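Local coordinates for omega transaminase (Pseudomonas sp., PDB 5LH9), which probably catalyses the PLP-dependent transfer of an amino group between beta-alanine or other amines and pyruvate, as a class III aminotransferase, at residues Gly61-Asn66 with Leu291-Thr296; Ala127-Leu132 with Gly159-Gly164; Leu153-His158 with Thr189-Arg194; Leu261-Val266 with Val284-Leu289. All coordinates share one frame; numbering follows the deposited sequence.

Interaction 1: Gly61-Asn66 with Leu291-Thr296; sequences GLWNVN and LAKGIT. With PLP (pyridoxal-5'-phosphate), chain H.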
# COMPACT_ATOMS: atom_id res chain seq x y z
N GLY D 61 -27.98 22.78 9.66
CA GLY D 61 -27.64 21.48 10.20
C GLY D 61 -26.18 21.21 9.92
O GLY D 61 -25.31 21.56 10.73
N LEU D 62 -25.90 20.59 8.77
CA LEU D 62 -24.54 20.42 8.25
C LEU D 62 -24.66 20.44 6.71
O LEU D 62 -24.58 19.42 6.03
CB LEU D 62 -23.91 19.13 8.77
CG LEU D 62 -22.40 19.06 8.98
CD1 LEU D 62 -21.89 20.17 9.90
CD2 LEU D 62 -22.05 17.69 9.56
N TRP D 63 -24.86 21.64 6.17
CA TRP D 63 -25.20 21.85 4.75
C TRP D 63 -26.27 20.89 4.25
O TRP D 63 -26.22 20.47 3.09
CB TRP D 63 -24.01 21.72 3.78
CG TRP D 63 -22.62 21.84 4.24
CD1 TRP D 63 -21.95 20.99 5.06
CD2 TRP D 63 -21.68 22.81 3.80
NE1 TRP D 63 -20.65 21.39 5.19
CE2 TRP D 63 -20.46 22.52 4.43
CE3 TRP D 63 -21.75 23.92 2.94
CZ2 TRP D 63 -19.32 23.29 4.25
CZ3 TRP D 63 -20.61 24.69 2.76
CH2 TRP D 63 -19.41 24.37 3.41
N ASN D 64 -27.24 20.50 5.07
CA ASN D 64 -28.17 19.47 4.61
C ASN D 64 -29.64 19.74 4.87
O ASN D 64 -30.47 19.21 4.12
CB ASN D 64 -27.79 18.11 5.23
CG ASN D 64 -27.96 18.09 6.73
OD1 ASN D 64 -27.80 19.10 7.41
ND2 ASN D 64 -28.29 16.92 7.26
N VAL D 65 -30.01 20.54 5.86
CA VAL D 65 -31.43 20.79 6.13
C VAL D 65 -31.91 21.85 5.15
O VAL D 65 -32.22 22.98 5.53
CB VAL D 65 -31.66 21.21 7.59
CG1 VAL D 65 -33.16 21.32 7.88
CG2 VAL D 65 -31.00 20.22 8.54
N ASN D 66 -31.98 21.49 3.87
CA ASN D 66 -32.10 22.49 2.82
C ASN D 66 -33.51 23.03 2.65
O ASN D 66 -33.67 24.10 2.05
CB ASN D 66 -31.59 21.92 1.49
CG ASN D 66 -30.09 21.71 1.49
OD1 ASN D 66 -29.43 21.85 2.52
ND2 ASN D 66 -29.53 21.39 0.33
N LEU D 291 -24.28 11.92 -4.19
CA LEU D 291 -25.35 12.72 -3.61
C LEU D 291 -25.64 12.27 -2.18
O LEU D 291 -25.51 11.09 -1.84
CB LEU D 291 -26.63 12.61 -4.43
CG LEU D 291 -26.52 13.04 -5.90
CD1 LEU D 291 -27.76 12.64 -6.65
CD2 LEU D 291 -26.30 14.54 -6.00
N ALA D 292 -26.01 13.23 -1.34
CA ALA D 292 -26.49 12.93 -0.01
C ALA D 292 -27.10 14.19 0.59
O ALA D 292 -27.78 14.94 -0.11
CB ALA D 292 -25.37 12.39 0.87
N LYS D 293 -26.87 14.40 1.88
CA LYS D 293 -27.30 15.61 2.60
C LYS D 293 -28.65 16.10 2.16
O LYS D 293 -29.67 15.62 2.65
CB LYS D 293 -26.23 16.67 2.42
CG LYS D 293 -25.00 16.28 3.26
CD LYS D 293 -23.93 17.39 3.34
CE LYS D 293 -22.79 16.93 4.29
NZ LYS D 293 -21.47 17.08 3.64
N GLY D 294 -28.69 17.05 1.22
CA GLY D 294 -29.93 17.67 0.81
C GLY D 294 -30.96 16.76 0.16
O GLY D 294 -32.12 17.15 -0.02
N ILE D 295 -30.56 15.55 -0.21
CA ILE D 295 -31.46 14.65 -0.93
C ILE D 295 -32.67 14.30 -0.06
O ILE D 295 -33.78 14.11 -0.57
CB ILE D 295 -30.70 13.40 -1.39
CG1 ILE D 295 -31.52 12.61 -2.41
CG2 ILE D 295 -30.35 12.51 -0.20
CD1 ILE D 295 -30.72 11.53 -3.13
N THR D 296 -32.48 14.22 1.26
CA THR D 296 -33.58 14.05 2.20
C THR D 296 -33.68 15.20 3.18
O THR D 296 -34.45 15.13 4.14
CB THR D 296 -33.43 12.73 2.98
OG1 THR D 296 -32.12 12.64 3.54
CG2 THR D 296 -33.70 11.53 2.08
N1 PLP H . -18.37 14.75 0.48
C2 PLP H . -18.66 16.04 0.65
C2A PLP H . -18.30 17.10 -0.44
C3 PLP H . -19.32 16.47 1.83
O3 PLP H . -19.61 17.83 1.99
C4 PLP H . -19.67 15.59 2.82
C4A PLP H . -20.43 16.19 4.12
C5 PLP H . -19.37 14.25 2.65
C6 PLP H . -18.72 13.83 1.49
C5A PLP H . -19.71 13.17 3.73
O4P PLP H . -21.09 13.01 3.93
P PLP H . -21.56 12.25 5.19
O1P PLP H . -21.14 13.03 6.38
O2P PLP H . -20.97 10.89 5.23
O3P PLP H . -23.09 12.12 5.17
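Lys293 threads its long side chain alongside residues Leu62 to Asn64 to reach the cofactor, where its NZ is covalently joined to C4A of PLP at 1.5 Å. The aliphatic part does the touching on the way: CB meets CB of Asn64 at 3.5 Å, and CD passes the carbonyl oxygen of Leu62, O, at 3.4 Å. Extended through chi2 and chi3, the chain turns only at chi4 (128°), which brings NZ round to the cofactor and to 4.2 Å from CD1 of Trp63, whose side chain runs in the same direction. A lysine suits this place because its methylenes can pack against the backbone of Leu62 and CB of Asn64 while the amine at its end makes the bond to PLP.

Behind this shell Asn64 folds back on its own backbone: OD1 accepts the N-H of Leu62 at 2.8 Å, from a donor lying above the amide plane. Gly294 CA then sits 3.7 Å from Asn64 O, so close to Asn66 that any CB would collide with ND2. Asn66 itself is fixed by Arg272, which binds its OD1. From the second subunit, Tyr87 packs on Asn64, Phe91 on Leu62, and Thr330 on Lys293 while also hydrogen-bonding PLP. A lysine joined to C4A, in a site that a neighbouring subunit completes, is consistent with the internal aldimine of a class III aminotransferase, a fold-type I PLP enzyme.

Interaction 2: Ala127-Leu132 with Gly159-Gly164; sequences AVETAL and GVHMGG. With PLP (pyridoxal-5'-phosphate), chain H.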
# COMPACT_ATOMS: atom_id res chain seq x y z
N ALA D 127 -21.65 7.47 -0.51
CA ALA D 127 -21.80 7.77 -1.93
C ALA D 127 -20.45 7.91 -2.61
O ALA D 127 -20.26 7.47 -3.76
CB ALA D 127 -22.63 9.04 -2.10
N VAL D 128 -19.49 8.52 -1.91
CA VAL D 128 -18.13 8.63 -2.43
C VAL D 128 -17.49 7.25 -2.50
O VAL D 128 -16.95 6.85 -3.54
CB VAL D 128 -17.30 9.59 -1.54
CG1 VAL D 128 -15.81 9.47 -1.83
CG2 VAL D 128 -17.77 11.02 -1.73
N GLU D 129 -17.53 6.51 -1.39
CA GLU D 129 -16.94 5.18 -1.34
C GLU D 129 -17.49 4.31 -2.47
O GLU D 129 -16.73 3.61 -3.15
CB GLU D 129 -17.23 4.55 0.02
CG GLU D 129 -16.19 3.55 0.49
CD GLU D 129 -14.90 4.20 0.97
OE1 GLU D 129 -14.72 5.42 0.76
OE2 GLU D 129 -14.07 3.48 1.56
N THR D 130 -18.80 4.39 -2.71
CA THR D 130 -19.42 3.61 -3.78
C THR D 130 -18.88 4.04 -5.14
O THR D 130 -18.61 3.20 -6.00
CB THR D 130 -20.94 3.80 -3.73
OG1 THR D 130 -21.43 3.27 -2.49
CG2 THR D 130 -21.62 3.08 -4.88
N ALA D 131 -18.73 5.35 -5.34
CA ALA D 131 -18.18 5.85 -6.59
C ALA D 131 -16.77 5.32 -6.82
O ALA D 131 -16.43 4.91 -7.93
CB ALA D 131 -18.19 7.38 -6.58
N LEU D 132 -15.93 5.35 -5.79
CA LEU D 132 -14.55 4.91 -5.94
C LEU D 132 -14.50 3.42 -6.27
O LEU D 132 -13.80 3.01 -7.21
CB LEU D 132 -13.77 5.21 -4.66
CG LEU D 132 -13.65 6.69 -4.28
CD1 LEU D 132 -12.93 6.87 -2.95
CD2 LEU D 132 -12.92 7.45 -5.36
N GLY D 159 -15.80 12.78 2.67
CA GLY D 159 -16.24 11.84 3.67
C GLY D 159 -15.08 11.23 4.42
O GLY D 159 -13.92 11.61 4.26
N VAL D 160 -15.40 10.23 5.25
CA VAL D 160 -14.45 9.74 6.23
C VAL D 160 -14.32 8.22 6.20
O VAL D 160 -13.66 7.64 7.07
CB VAL D 160 -14.84 10.23 7.64
CG1 VAL D 160 -14.76 11.74 7.71
CG2 VAL D 160 -16.24 9.75 8.00
N HIS D 161 -14.93 7.57 5.22
CA HIS D 161 -14.55 6.18 4.99
C HIS D 161 -13.11 6.17 4.49
O HIS D 161 -12.54 7.20 4.13
CB HIS D 161 -15.50 5.50 3.99
CG HIS D 161 -16.93 5.46 4.44
ND1 HIS D 161 -17.30 5.41 5.76
CD2 HIS D 161 -18.08 5.49 3.73
CE1 HIS D 161 -18.61 5.39 5.85
NE2 HIS D 161 -19.12 5.45 4.63
N MET D 162 -12.49 4.99 4.52
CA MET D 162 -11.07 4.94 4.23
C MET D 162 -10.78 5.35 2.79
O MET D 162 -9.78 6.03 2.51
CB MET D 162 -10.52 3.55 4.53
CG MET D 162 -10.23 3.36 6.01
SD MET D 162 -9.46 1.78 6.39
CE MET D 162 -8.97 2.05 8.10
N GLY D 163 -11.67 4.99 1.86
CA GLY D 163 -11.50 5.47 0.50
C GLY D 163 -11.67 6.98 0.41
O GLY D 163 -10.78 7.69 -0.08
N GLY D 164 -12.79 7.49 0.91
CA GLY D 164 -13.01 8.93 0.85
C GLY D 164 -11.92 9.70 1.56
O GLY D 164 -11.47 10.75 1.08
N1 PLP H . -18.37 14.75 0.48
C2 PLP H . -18.66 16.04 0.65
C2A PLP H . -18.30 17.10 -0.44
C3 PLP H . -19.32 16.47 1.83
O3 PLP H . -19.61 17.83 1.99
C4 PLP H . -19.67 15.59 2.82
C4A PLP H . -20.43 16.19 4.12
C5 PLP H . -19.37 14.25 2.65
C6 PLP H . -18.72 13.83 1.49
C5A PLP H . -19.71 13.17 3.73
O4P PLP H . -21.09 13.01 3.93
P PLP H . -21.56 12.25 5.19
O1P PLP H . -21.14 13.03 6.38
O2P PLP H . -20.97 10.89 5.23
O3P PLP H . -23.09 12.12 5.17
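The carboxylate of Glu129 grips two successive backbone N-H groups at the start of helix 162-166, giving OE2 to Gly163 N at 2.9 Å and OE1 to Gly164 N at 2.8 Å. Each oxygen uses its syn lone pair, the one on the side of its twin, so the group straddles the turn like a two-pronged fork. The chain gets there by bending at chi2 (75°) after CG leaves anti to the backbone N. Placed at the amino end of a helix, the acid probably gains from the helix dipole, which would ease the burial of its charge. OE2 also takes Met162 N of the second subunit.

Glycine suits the place of Gly163, since a CB there would clash with Glu129 OE1 and crowd Leu132 CD1. His161, at the N-cap position, lays its CB 3.3 Å from OE1, its ring turned 75° from the carboxylate and held by Asp126 through NE2. Its ring also stacks on His161 of the second subunit. Apolar branches close the rest: Leu132 CD1 rests 3.6 Å from the carbonyl carbon, C, of Gly163, and Val128 CG1 touches Gly164 CA at 3.9 Å. Gly159 brings its N to 3.3 Å from C6 of PLP. Helix 124-141 thus faces helix 162-166 and the subunit interface through Glu129 and Leu132, while Ala127 and Ala131 settle it on strands 260-264, 288-291 and 303-308.

Interaction 3: Leu153-His158 with Thr189-Arg194; sequences LRNGYH and TPWLYR. With PLP (pyridoxal-5'-phosphate), chain H.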
# COMPACT_ATOMS: atom_id res chain seq x y z
N LEU D 153 -8.28 16.88 -5.36
CA LEU D 153 -7.78 18.23 -5.15
C LEU D 153 -7.43 18.48 -3.69
O LEU D 153 -8.11 18.02 -2.78
CB LEU D 153 -8.82 19.27 -5.57
CG LEU D 153 -9.39 19.18 -6.99
CD1 LEU D 153 -10.31 20.36 -7.24
CD2 LEU D 153 -8.28 19.13 -8.02
N ARG D 154 -6.37 19.27 -3.49
CA ARG D 154 -6.11 19.83 -2.17
C ARG D 154 -7.35 20.55 -1.67
O ARG D 154 -8.11 21.14 -2.44
CB ARG D 154 -4.93 20.81 -2.23
CG ARG D 154 -3.59 20.14 -2.39
CD ARG D 154 -3.18 19.41 -1.13
NE ARG D 154 -3.05 20.32 0.01
CZ ARG D 154 -1.96 21.02 0.30
NH1 ARG D 154 -0.88 20.94 -0.47
NH2 ARG D 154 -1.95 21.82 1.36
N ASN D 155 -7.57 20.49 -0.35
CA ASN D 155 -8.73 21.03 0.33
C ASN D 155 -10.03 20.33 -0.04
O ASN D 155 -11.09 20.73 0.43
CB ASN D 155 -8.91 22.54 0.09
CG ASN D 155 -7.89 23.37 0.84
OD1 ASN D 155 -6.70 23.34 0.54
ND2 ASN D 155 -8.36 24.12 1.83
N GLY D 156 -9.99 19.29 -0.87
CA GLY D 156 -11.19 18.52 -1.14
C GLY D 156 -11.59 17.69 0.07
O GLY D 156 -10.74 17.18 0.81
N TYR D 157 -12.90 17.55 0.27
CA TYR D 157 -13.44 16.73 1.34
C TYR D 157 -14.46 15.77 0.75
O TYR D 157 -15.37 16.19 0.03
CB TYR D 157 -14.10 17.59 2.43
CG TYR D 157 -14.67 16.76 3.55
CD1 TYR D 157 -13.83 16.16 4.47
CD2 TYR D 157 -16.04 16.58 3.69
CE1 TYR D 157 -14.33 15.40 5.51
CE2 TYR D 157 -16.55 15.81 4.73
CZ TYR D 157 -15.69 15.23 5.64
OH TYR D 157 -16.17 14.46 6.69
N HIS D 158 -14.30 14.47 1.06
CA HIS D 158 -15.10 13.44 0.43
C HIS D 158 -15.54 12.38 1.43
O HIS D 158 -15.66 11.19 1.09
CB HIS D 158 -14.32 12.79 -0.72
CG HIS D 158 -13.83 13.78 -1.73
ND1 HIS D 158 -14.68 14.53 -2.51
CD2 HIS D 158 -12.57 14.13 -2.10
CE1 HIS D 158 -13.97 15.30 -3.31
NE2 HIS D 158 -12.69 15.08 -3.09
N THR D 189 -5.57 23.04 -5.65
CA THR D 189 -6.91 23.49 -5.97
C THR D 189 -6.88 24.89 -6.57
O THR D 189 -6.06 25.73 -6.16
CB THR D 189 -7.80 23.50 -4.73
OG1 THR D 189 -9.07 24.08 -5.07
CG2 THR D 189 -7.18 24.31 -3.59
N PRO D 190 -7.81 25.19 -7.56
CA PRO D 190 -7.87 26.54 -8.15
C PRO D 190 -8.53 27.53 -7.20
O PRO D 190 -9.65 28.02 -7.39
CB PRO D 190 -8.67 26.30 -9.43
CG PRO D 190 -9.60 25.20 -9.06
CD PRO D 190 -8.83 24.29 -8.15
N TRP D 191 -7.79 27.84 -6.14
CA TRP D 191 -8.25 28.67 -5.03
C TRP D 191 -7.63 30.05 -5.19
O TRP D 191 -6.45 30.25 -4.90
CB TRP D 191 -7.83 28.04 -3.71
CG TRP D 191 -8.31 28.74 -2.46
CD1 TRP D 191 -9.17 29.80 -2.38
CD2 TRP D 191 -7.93 28.42 -1.12
NE1 TRP D 191 -9.35 30.15 -1.06
CE2 TRP D 191 -8.60 29.32 -0.27
CE3 TRP D 191 -7.09 27.46 -0.56
CZ2 TRP D 191 -8.46 29.28 1.11
CZ3 TRP D 191 -6.95 27.42 0.82
CH2 TRP D 191 -7.63 28.33 1.64
N LEU D 192 -8.45 31.01 -5.62
CA LEU D 192 -7.93 32.33 -5.97
C LEU D 192 -7.19 32.97 -4.79
O LEU D 192 -6.11 33.54 -4.96
CB LEU D 192 -9.07 33.23 -6.43
CG LEU D 192 -9.71 32.85 -7.77
CD1 LEU D 192 -11.07 33.50 -7.94
CD2 LEU D 192 -8.78 33.24 -8.91
N TYR D 193 -7.75 32.85 -3.59
CA TYR D 193 -7.19 33.58 -2.45
C TYR D 193 -5.87 32.99 -1.99
O TYR D 193 -5.03 33.72 -1.46
CB TYR D 193 -8.20 33.61 -1.30
CG TYR D 193 -7.85 34.60 -0.20
CD1 TYR D 193 -7.84 35.97 -0.44
CD2 TYR D 193 -7.53 34.16 1.07
CE1 TYR D 193 -7.52 36.87 0.55
CE2 TYR D 193 -7.21 35.06 2.08
CZ TYR D 193 -7.21 36.42 1.81
OH TYR D 193 -6.89 37.31 2.81
N ARG D 194 -5.67 31.68 -2.14
CA ARG D 194 -4.43 31.03 -1.72
C ARG D 194 -4.10 29.92 -2.72
O ARG D 194 -4.78 28.90 -2.74
CB ARG D 194 -4.55 30.44 -0.32
CG ARG D 194 -4.40 31.44 0.79
CD ARG D 194 -4.24 30.75 2.13
NE ARG D 194 -4.58 31.64 3.24
CZ ARG D 194 -5.81 31.85 3.68
NH1 ARG D 194 -6.84 31.23 3.11
NH2 ARG D 194 -6.03 32.68 4.69
N1 PLP H . -18.37 14.75 0.48
C2 PLP H . -18.66 16.04 0.65
C2A PLP H . -18.30 17.10 -0.44
C3 PLP H . -19.32 16.47 1.83
O3 PLP H . -19.61 17.83 1.99
C4 PLP H . -19.67 15.59 2.82
C4A PLP H . -20.43 16.19 4.12
C5 PLP H . -19.37 14.25 2.65
C6 PLP H . -18.72 13.83 1.49
C5A PLP H . -19.71 13.17 3.73
O4P PLP H . -21.09 13.01 3.93
P PLP H . -21.56 12.25 5.19
O1P PLP H . -21.14 13.03 6.38
O2P PLP H . -20.97 10.89 5.23
O3P PLP H . -23.09 12.12 5.17
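Arg154 and Thr189 bring their CA atoms to 5.3 Å where a type II turn, Leu153 to Gly156, meets an inverse gamma turn centred on Pro190. Asn155 takes the turn position with positive phi (66°), one that asparagine tolerates well. Thr189 presses CB to 3.3 Å from Arg154 O; Gln234 bridges the two, with OE1 on Thr189 OG1 and NE2 on Arg154 O. Beside them Leu153 CD1 reaches Pro190 CD at 4.3 Å, a loose apolar touch. Asn155 and Trp191 cross at about a right angle, ND2 coming to 3.7 Å from CZ3 with amide and ring 66° apart, while ND2 itself is bonded to Gly237 O.

Farther along, the loop serves the cofactor: Tyr157 turns its ring edge to the face of PLP, CE2 lying 3.7 Å from C4, because CG stands anti to the backbone N (chi1 -180°) and swings the ring that way. With an alanine at Tyr157, the PLP face over C4 and C5 is likely to be left without its cover, and Tyr173 to lose its ring neighbour. No hydrogen bond joins the two segments directly, which implies that van der Waals contact and shared partners such as Gln234 keep these loops together.

Interaction 4: Leu261-Val266 with Val284-Leu289; sequences LIADEV and VAPDIL. With PLP (pyridoxal-5'-phosphate), chain H.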
# COMPACT_ATOMS: atom_id res chain seq x y z
N LEU D 261 -14.83 11.19 -14.50
CA LEU D 261 -14.99 12.40 -13.70
C LEU D 261 -16.09 12.16 -12.68
O LEU D 261 -17.26 11.98 -13.05
CB LEU D 261 -15.31 13.60 -14.58
CG LEU D 261 -15.62 14.91 -13.84
CD1 LEU D 261 -14.51 15.29 -12.86
CD2 LEU D 261 -15.84 16.02 -14.85
N ILE D 262 -15.72 12.13 -11.41
CA ILE D 262 -16.66 11.97 -10.31
C ILE D 262 -16.92 13.34 -9.72
O ILE D 262 -16.02 13.97 -9.16
CB ILE D 262 -16.14 11.01 -9.23
CG1 ILE D 262 -15.79 9.65 -9.84
CG2 ILE D 262 -17.19 10.83 -8.11
CD1 ILE D 262 -15.03 8.73 -8.91
N ALA D 263 -18.16 13.81 -9.83
CA ALA D 263 -18.58 15.05 -9.21
C ALA D 263 -19.13 14.73 -7.83
O ALA D 263 -20.16 14.07 -7.70
CB ALA D 263 -19.63 15.76 -10.06
N ASP D 264 -18.42 15.17 -6.79
CA ASP D 264 -18.91 15.02 -5.42
C ASP D 264 -19.93 16.12 -5.18
O ASP D 264 -19.59 17.24 -4.79
CB ASP D 264 -17.77 15.08 -4.42
CG ASP D 264 -18.23 14.74 -3.02
OD1 ASP D 264 -19.46 14.82 -2.77
OD2 ASP D 264 -17.38 14.39 -2.18
N GLU D 265 -21.19 15.80 -5.43
CA GLU D 265 -22.29 16.75 -5.30
C GLU D 265 -23.03 16.59 -3.98
O GLU D 265 -24.23 16.86 -3.90
CB GLU D 265 -23.26 16.58 -6.46
CG GLU D 265 -22.62 16.82 -7.82
CD GLU D 265 -22.91 18.19 -8.39
OE1 GLU D 265 -23.46 19.05 -7.67
OE2 GLU D 265 -22.61 18.39 -9.59
N VAL D 266 -22.34 16.12 -2.94
CA VAL D 266 -23.00 15.91 -1.65
C VAL D 266 -23.52 17.23 -1.09
O VAL D 266 -24.60 17.28 -0.50
CB VAL D 266 -22.04 15.19 -0.69
CG1 VAL D 266 -22.56 15.24 0.74
CG2 VAL D 266 -21.83 13.75 -1.14
N VAL D 284 -21.12 21.29 -17.20
CA VAL D 284 -20.34 20.07 -17.34
C VAL D 284 -21.19 18.88 -16.97
O VAL D 284 -22.00 18.94 -16.03
CB VAL D 284 -19.06 20.13 -16.47
CG1 VAL D 284 -18.47 18.74 -16.26
CG2 VAL D 284 -18.04 21.04 -17.11
N ALA D 285 -20.99 17.77 -17.68
CA ALA D 285 -21.64 16.51 -17.37
C ALA D 285 -20.59 15.53 -16.85
O ALA D 285 -19.74 15.08 -17.64
CB ALA D 285 -22.33 15.93 -18.60
N PRO D 286 -20.59 15.18 -15.57
CA PRO D 286 -19.66 14.17 -15.07
C PRO D 286 -20.12 12.77 -15.45
O PRO D 286 -21.21 12.56 -15.98
CB PRO D 286 -19.68 14.36 -13.54
CG PRO D 286 -20.66 15.48 -13.27
CD PRO D 286 -21.46 15.71 -14.51
N ASP D 287 -19.24 11.80 -15.19
CA ASP D 287 -19.59 10.40 -15.40
C ASP D 287 -20.28 9.79 -14.19
O ASP D 287 -21.07 8.84 -14.35
CB ASP D 287 -18.34 9.59 -15.74
CG ASP D 287 -17.66 10.09 -17.00
OD1 ASP D 287 -18.16 9.81 -18.11
OD2 ASP D 287 -16.62 10.77 -16.87
N ILE D 288 -20.00 10.30 -12.99
CA ILE D 288 -20.57 9.78 -11.75
C ILE D 288 -20.96 10.96 -10.87
O ILE D 288 -20.22 11.94 -10.76
CB ILE D 288 -19.58 8.85 -11.02
CG1 ILE D 288 -19.26 7.63 -11.90
CG2 ILE D 288 -20.14 8.42 -9.67
CD1 ILE D 288 -18.15 6.74 -11.37
N LEU D 289 -22.11 10.83 -10.21
CA LEU D 289 -22.60 11.82 -9.26
C LEU D 289 -22.68 11.19 -7.88
O LEU D 289 -23.22 10.09 -7.74
CB LEU D 289 -23.99 12.33 -9.63
CG LEU D 289 -24.20 13.04 -10.96
CD1 LEU D 289 -25.68 13.35 -11.13
CD2 LEU D 289 -23.38 14.31 -11.01
N1 PLP H . -18.37 14.75 0.48
C2 PLP H . -18.66 16.04 0.65
C2A PLP H . -18.30 17.10 -0.44
C3 PLP H . -19.32 16.47 1.83
O3 PLP H . -19.61 17.83 1.99
C4 PLP H . -19.67 15.59 2.82
C4A PLP H . -20.43 16.19 4.12
C5 PLP H . -19.37 14.25 2.65
C6 PLP H . -18.72 13.83 1.49
C5A PLP H . -19.71 13.17 3.73
O4P PLP H . -21.09 13.01 3.93
P PLP H . -21.56 12.25 5.19
O1P PLP H . -21.14 13.03 6.38
O2P PLP H . -20.97 10.89 5.23
O3P PLP H . -23.09 12.12 5.17
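Pro286 pushes its ring into the hollow left by the small side chain of Ala263, CG standing only 3.4 Å from CB, tighter than usual. Leu289 fills the same side from farther along, its CD2 at 4.1 Å from Ala263 CB and also against CG of Glu265. On the other face, Ile262 and Ile288 lie side by side as matching ridges, CG1 of the first 4.0 Å from CD1 of the second. At the N-terminal end of the pair, Leu261 sets CD2 crosswise against Val284 CG1.

Backbone bonds fix this fit: Ala263 N donates to Ile288 O, and Leu261 O accepts from Ile288 N and, just before that strand, Asp287 N. Asp287 OD2 takes Leu261 N at 3.0 Å, almost straight (174°), and is shared with Arg251. At the strand's C-terminal end, Asp264 OD2 lies 2.9 Å from N1 of PLP and binds His158, while OD1 holds Val266 N in an Asx turn. Were Asp264 a leucine, PLP N1 and His158 would probably be left without their common carboxylate. The pair belongs to a beta-alpha-beta unit, with Ala131 of helix 124-141 on the isoleucine face, Trp247 of helix 246-257 on Ala263, and strand 225-230 beside 260-264.

How the interactions relate
All four contacts are largely buried and converge on PLP, yet they differ in kind. Interaction 4 belongs to the central sheet, knit by strand bonds and apolar fit, and no other chain touches it. Interaction 2 lays a helix over that sheet, Ala131 resting on both Ile262 and Ile288, and joins carboxylate-to-backbone hydrogen bonds to the subunit interface. Interaction 1 is also at that interface, but no hydrogen bond joins its two segments; its Lys293 packs on Val266 of interaction 4. Interaction 3, between loops, reaches farthest toward the surface, with Arg154 partly exposed, but its His158 probably hydrogen-bonds Asp264, linking it to interaction 4.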